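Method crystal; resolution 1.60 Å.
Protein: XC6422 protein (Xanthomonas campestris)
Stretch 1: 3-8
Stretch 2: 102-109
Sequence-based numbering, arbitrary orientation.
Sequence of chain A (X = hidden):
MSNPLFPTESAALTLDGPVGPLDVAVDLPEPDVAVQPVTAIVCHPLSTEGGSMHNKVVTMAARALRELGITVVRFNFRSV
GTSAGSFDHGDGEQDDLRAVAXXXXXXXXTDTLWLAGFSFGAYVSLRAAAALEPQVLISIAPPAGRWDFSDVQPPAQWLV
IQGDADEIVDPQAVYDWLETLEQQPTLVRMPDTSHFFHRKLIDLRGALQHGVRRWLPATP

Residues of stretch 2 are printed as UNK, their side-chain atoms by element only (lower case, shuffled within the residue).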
ATOM      1  N   ASN A   3     -13.578  12.723  27.510  1.00 22.40           N
ATOM      2  CA  ASN A   3     -14.639  11.674  27.577  1.00 20.50           C
ATOM      3  C   ASN A   3     -14.279  10.434  26.733  1.00 19.05           C
ATOM      4  O   ASN A   3     -14.293   9.310  27.233  1.00 19.66           O
ATOM      5  CB  ASN A   3     -15.974  12.256  27.090  1.00 20.64           C
ATOM      6  CG  ASN A   3     -16.440  13.453  27.914  1.00 23.22           C
ATOM      7  OD1 ASN A   3     -17.264  14.255  27.458  1.00 23.73           O
ATOM      8  ND2 ASN A   3     -15.928  13.572  29.135  1.00 24.68           N
ATOM      9  N   PRO A   4     -13.934  10.632  25.446  1.00 17.05           N
ATOM     10  CA  PRO A   4     -13.574   9.545  24.522  1.00 14.67           C
ATOM     11  C   PRO A   4     -12.303   8.751  24.828  1.00 13.64           C
ATOM     12  O   PRO A   4     -11.293   9.291  25.287  1.00 12.22           O
ATOM     13  CB  PRO A   4     -13.504  10.257  23.172  1.00 15.81           C
ATOM     14  CG  PRO A   4     -13.002  11.605  23.556  1.00 15.00           C
ATOM     15  CD  PRO A   4     -13.833  11.936  24.766  1.00 17.69           C
ATOM     16  N   LEU A   5     -12.374   7.452  24.555  1.00 12.02           N
ATOM     17  CA  LEU A   5     -11.267   6.535  24.789  1.00 10.93           C
ATOM     18  C   LEU A   5     -10.499   6.291  23.503  1.00 11.52           C
ATOM     19  O   LEU A   5     -11.099   6.168  22.444  1.00 11.19           O
ATOM     20  CB  LEU A   5     -11.806   5.197  25.294  1.00 12.77           C
ATOM     21  CG  LEU A   5     -12.639   5.250  26.574  1.00 13.01           C
ATOM     22  CD1 LEU A   5     -13.513   4.012  26.679  1.00 12.92           C
ATOM     23  CD2 LEU A   5     -11.707   5.376  27.765  1.00 14.88           C
ATOM     24  N   PHE A   6      -9.173   6.226  23.589  1.00 11.24           N
ATOM     25  CA  PHE A   6      -8.379   5.952  22.402  1.00 10.31           C
ATOM     26  C   PHE A   6      -8.699   4.489  22.099  1.00  9.85           C
ATOM     27  O   PHE A   6      -8.515   3.615  22.945  1.00 10.69           O
ATOM     28  CB  PHE A   6      -6.889   6.121  22.696  1.00  9.88           C
ATOM     29  CG  PHE A   6      -6.053   6.330  21.466  1.00  9.72           C
ATOM     30  CD1 PHE A   6      -5.829   7.611  20.967  1.00  9.36           C
ATOM     31  CD2 PHE A   6      -5.501   5.247  20.798  1.00 10.75           C
ATOM     32  CE1 PHE A   6      -5.057   7.802  19.818  1.00 10.84           C
ATOM     33  CE2 PHE A   6      -4.734   5.430  19.655  1.00 10.18           C
ATOM     34  CZ  PHE A   6      -4.510   6.707  19.166  1.00  9.83           C
ATOM     35  N   PRO A   7      -9.196   4.206  20.887  1.00 11.53           N
ATOM     36  CA  PRO A   7      -9.551   2.835  20.504  1.00 11.87           C
ATOM     37  C   PRO A   7      -8.386   1.867  20.277  1.00 11.26           C
ATOM     38  O   PRO A   7      -7.265   2.276  19.975  1.00 12.76           O
ATOM     39  CB  PRO A   7     -10.396   3.049  19.253  1.00 13.17           C
ATOM     40  CG  PRO A   7      -9.732   4.227  18.610  1.00 11.45           C
ATOM     41  CD  PRO A   7      -9.442   5.150  19.783  1.00 11.40           C
ATOM     42  N   THR A   8      -8.661   0.579  20.459  1.00 12.13           N
ATOM     43  CA  THR A   8      -7.655  -0.456  20.255  1.00 12.55           C
ATOM     44  C   THR A   8      -8.036  -1.253  19.016  1.00 13.17           C
ATOM     45  O   THR A   8      -7.488  -2.322  18.758  1.00 12.50           O
ATOM     46  CB  THR A   8      -7.564  -1.416  21.454  1.00 13.71           C
ATOM     47  OG1 THR A   8      -8.826  -2.072  21.640  1.00 14.46           O
ATOM     48  CG2 THR A   8      -7.202  -0.648  22.710  1.00 13.84           C
ATOM     49  N   UNK A 102      -3.871  17.277  22.135  1.00  7.72           N
ATOM     50  CA  UNK A 102      -3.843  17.105  23.583  1.00  8.43           C
ATOM     51  C   UNK A 102      -4.523  15.809  24.019  1.00  7.89           C
ATOM     52  O   UNK A 102      -4.124  15.198  25.011  1.00  8.94           O
ATOM     53  c   UNK A 102      -4.479  18.318  24.278  1.00  9.18           C
ATOM     54  o   UNK A 102      -3.439  21.769  25.049  1.00 17.30           O
ATOM     55  c   UNK A 102      -3.670  19.603  24.085  1.00 12.00           C
ATOM     56  c   UNK A 102      -4.206  20.796  24.864  1.00 15.10           C
ATOM     57  o   UNK A 102      -5.382  20.772  25.285  1.00 17.18           O
ATOM     58  N   UNK A 103      -5.550  15.395  23.281  1.00  7.74           N
ATOM     59  CA  UNK A 103      -6.251  14.149  23.593  1.00  7.09           C
ATOM     60  C   UNK A 103      -5.315  12.976  23.273  1.00  6.45           C
ATOM     61  O   UNK A 103      -5.217  12.012  24.032  1.00  7.80           O
ATOM     62  c   UNK A 103      -8.900  12.209  23.959  1.00  8.88           C
ATOM     63  n   UNK A 103      -9.380  10.955  23.681  1.00  8.38           N
ATOM     64  c   UNK A 103      -8.124  10.477  19.805  1.00  9.48           C
ATOM     65  c   UNK A 103      -8.842   9.408  20.371  1.00  9.20           C
ATOM     66  c   UNK A 103      -8.326  11.716  21.853  1.00  8.50           C
ATOM     67  c   UNK A 103      -8.244  12.716  22.872  1.00  8.49           C
ATOM     68  c   UNK A 103      -7.542  14.048  22.767  1.00  7.46           C
ATOM     69  c   UNK A 103      -7.862  11.633  20.535  1.00  9.69           C
ATOM     70  c   UNK A 103      -9.043  10.626  22.393  1.00  9.43           C
ATOM     71  c   UNK A 103      -9.307   9.464  21.659  1.00  9.50           C
ATOM     72  N   UNK A 104      -4.629  13.060  22.141  1.00  6.05           N
ATOM     73  CA  UNK A 104      -3.691  12.014  21.748  1.00  6.34           C
ATOM     74  C   UNK A 104      -2.587  11.844  22.795  1.00  7.54           C
ATOM     75  O   UNK A 104      -2.312  10.732  23.253  1.00  8.73           O
ATOM     76  c   UNK A 104      -4.085  12.235  19.278  1.00  6.25           C
ATOM     77  c   UNK A 104      -1.886  11.406  20.102  1.00  6.98           C
ATOM     78  c   UNK A 104      -3.042  12.348  20.383  1.00  5.40           C
ATOM     79  N   UNK A 105      -1.964  12.951  23.182  1.00  8.19           N
ATOM     80  CA  UNK A 105      -0.879  12.902  24.150  1.00  8.25           C
ATOM     81  C   UNK A 105      -1.316  12.405  25.519  1.00  8.58           C
ATOM     82  O   UNK A 105      -0.513  11.830  26.250  1.00 10.25           O
ATOM     83  c   UNK A 105      -0.222  14.281  24.271  1.00  9.53           C
ATOM     84  c   UNK A 105       1.373  15.936  23.197  1.00 12.60           C
ATOM     85  n   UNK A 105       4.077  17.049  20.981  1.00 14.88           N
ATOM     86  n   UNK A 105       2.273  18.221  21.799  1.00 17.66           N
ATOM     87  n   UNK A 105       2.568  16.007  22.356  1.00 15.62           N
ATOM     88  c   UNK A 105       2.975  17.094  21.716  1.00 16.98           C
ATOM     89  c   UNK A 105       0.792  14.536  23.171  1.00 10.73           C
ATOM     90  N   UNK A 106      -2.581  12.629  25.862  1.00  8.09           N
ATOM     91  CA  UNK A 106      -3.098  12.188  27.151  1.00  9.03           C
ATOM     92  C   UNK A 106      -3.376  10.694  27.120  1.00  9.83           C
ATOM     93  O   UNK A 106      -3.090   9.974  28.082  1.00 10.72           O
ATOM     94  c   UNK A 106      -4.379  12.953  27.498  1.00  7.97           C
ATOM     95  N   UNK A 107      -3.923  10.233  26.003  1.00  9.27           N
ATOM     96  CA  UNK A 107      -4.272   8.825  25.838  1.00  9.84           C
ATOM     97  C   UNK A 107      -3.086   7.931  25.482  1.00  9.56           C
ATOM     98  O   UNK A 107      -3.107   6.733  25.752  1.00 11.17           O
ATOM     99  c   UNK A 107      -5.349   8.689  24.760  1.00  9.49           C
ATOM    100  n   UNK A 107      -7.480   7.175  25.863  1.00 12.29           N
ATOM    101  o   UNK A 107      -8.110   9.004  27.008  1.00 17.10           O
ATOM    102  c   UNK A 107      -7.481   8.488  26.087  1.00 13.63           C
ATOM    103  c   UNK A 107      -6.671   9.336  25.131  1.00 12.03           C
ATOM    104  N   UNK A 108      -2.064   8.516  24.865  1.00  9.50           N
ATOM    105  CA  UNK A 108      -0.863   7.786  24.462  1.00 10.54           C
ATOM    106  C   UNK A 108       0.358   8.550  24.977  1.00  9.74           C
ATOM    107  O   UNK A 108       1.138   9.089  24.188  1.00  8.99           O
ATOM    108  n   UNK A 108       1.189   3.478  22.182  1.00 19.32           N
ATOM    109  n   UNK A 108      -0.537   4.998  22.179  1.00 17.52           N
ATOM    110  c   UNK A 108      -0.061   3.798  22.501  1.00 19.50           C
ATOM    111  c   UNK A 108      -1.871   5.481  22.526  1.00 16.63           C
ATOM    112  c   UNK A 108      -1.973   6.968  22.288  1.00 13.86           C
ATOM    113  c   UNK A 108      -0.805   7.703  22.935  1.00 11.58           C
ATOM    114  n   UNK A 108      -0.812   2.933  23.174  1.00 19.45           N
ATOM    115  N   UNK A 109       0.540   8.605  26.308  1.00 11.03           N
ATOM    116  CA  UNK A 109       1.657   9.310  26.939  1.00 11.14           C
ATOM    117  C   UNK A 109       3.064   8.836  26.609  1.00 10.81           C
ATOM    118  O   UNK A 109       4.015   9.585  26.823  1.00 12.38           O
ATOM    119  c   UNK A 109      -0.303   7.958  27.332  1.00 11.93           C
ATOM    120  c   UNK A 109       1.338   9.198  28.431  1.00 12.25           C
ATOM    121  c   UNK A 109       0.635   7.893  28.513  1.00 11.18           C
TER

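Position 102 carries five side-chain atoms, three carbons in a row with two oxygens on the third. A carboxylate on a two-carbon spacer is glutamate, so this is Glu102. Its side chain does not reach stretch 1; one carboxylate oxygen is hydrogen-bonded elsewhere in the structure.

Position 103 has ten side-chain atoms: one carbon, then fused five- and six-membered rings holding eight carbons and one nitrogen. The ring nitrogen lies near the carbonyl of Pro4, and the six-membered ring lies beside Phe6. An indole identifies tryptophan, Trp103. With the name settled, the bond from Trp103 NE1 to Pro4 O measures 3.0 Å with an N-H...O angle of 166°, short and nearly straight. Pro4 O lies near the indole plane, as expected for an acceptor facing a ring N-H. Farther along the indole, on its six-membered ring, Trp103 CH2 is 3.6 Å from Phe6 CD1. The two six-membered rings have centroids 5.3 Å apart and planes at 31°, an oblique arrangement.

Position 104 has three side-chain carbons, two of them branching from CB, and no heteroatom. This is valine, Val104, with chi1 in t; its side chain makes no listed contact with stretch 1.

Position 105 shows four carbons and three nitrogens: a three-carbon chain, a nitrogen, then a carbon bearing two more nitrogens. That guanidinium defines Arg105. It is out of reach of stretch 1, and both terminal nitrogens are hydrogen-bonded elsewhere in the structure.

At position 106 CB is the whole side chain, hence Ala106. It does not reach stretch 1 and takes no part in the contact.

Position 107 has three carbons, the third carrying one oxygen and one nitrogen. Its CA lies 6.1 Å from the CA of Phe6, the nearest CA pairing between the stretches, its CA-to-CB bond points toward stretch 1, and the polar end approaches the Phe6 backbone. A carboxamide on a two-carbon spacer makes this Gln107. The modelled orientation of the amide is probably reversed, so the individual atoms support no bonding assignment.

Position 108 again has four carbons and three nitrogens ending in a guanidinium, and carbons of its chain lie over one face of the Phe6 ring. This is Arg108. Here the aliphatic part matters: Arg108 CG sits 3.9 Å from the centroid of the Phe6 ring and only 4° off its normal, a CH-pi contact. The m rotamers at chi1, chi2 and chi3 fold the chain. Arg108 is the first residue after the helix to leave helical phi/psi (-129/67).

Position 109 has three carbons that close a ring onto the backbone nitrogen, so it is Pro109, which does not reach stretch 1.

The contact buries 365 Å², both sides summed. Phe6 contributes the largest covered area, 118 Å², followed by Trp103 with 87 Å². Trp103 anchors the irregular segment through Pro4 O while its six-membered ring packs beside Phe6; the aliphatic chain of Arg108 covers one face of that phenyl ring. The end of the helix and the residue just after it together join one directional hydrogen bond to a largely apolar seat for Phe6.

Stretch 2, residues 102-109: EWVRAQRP
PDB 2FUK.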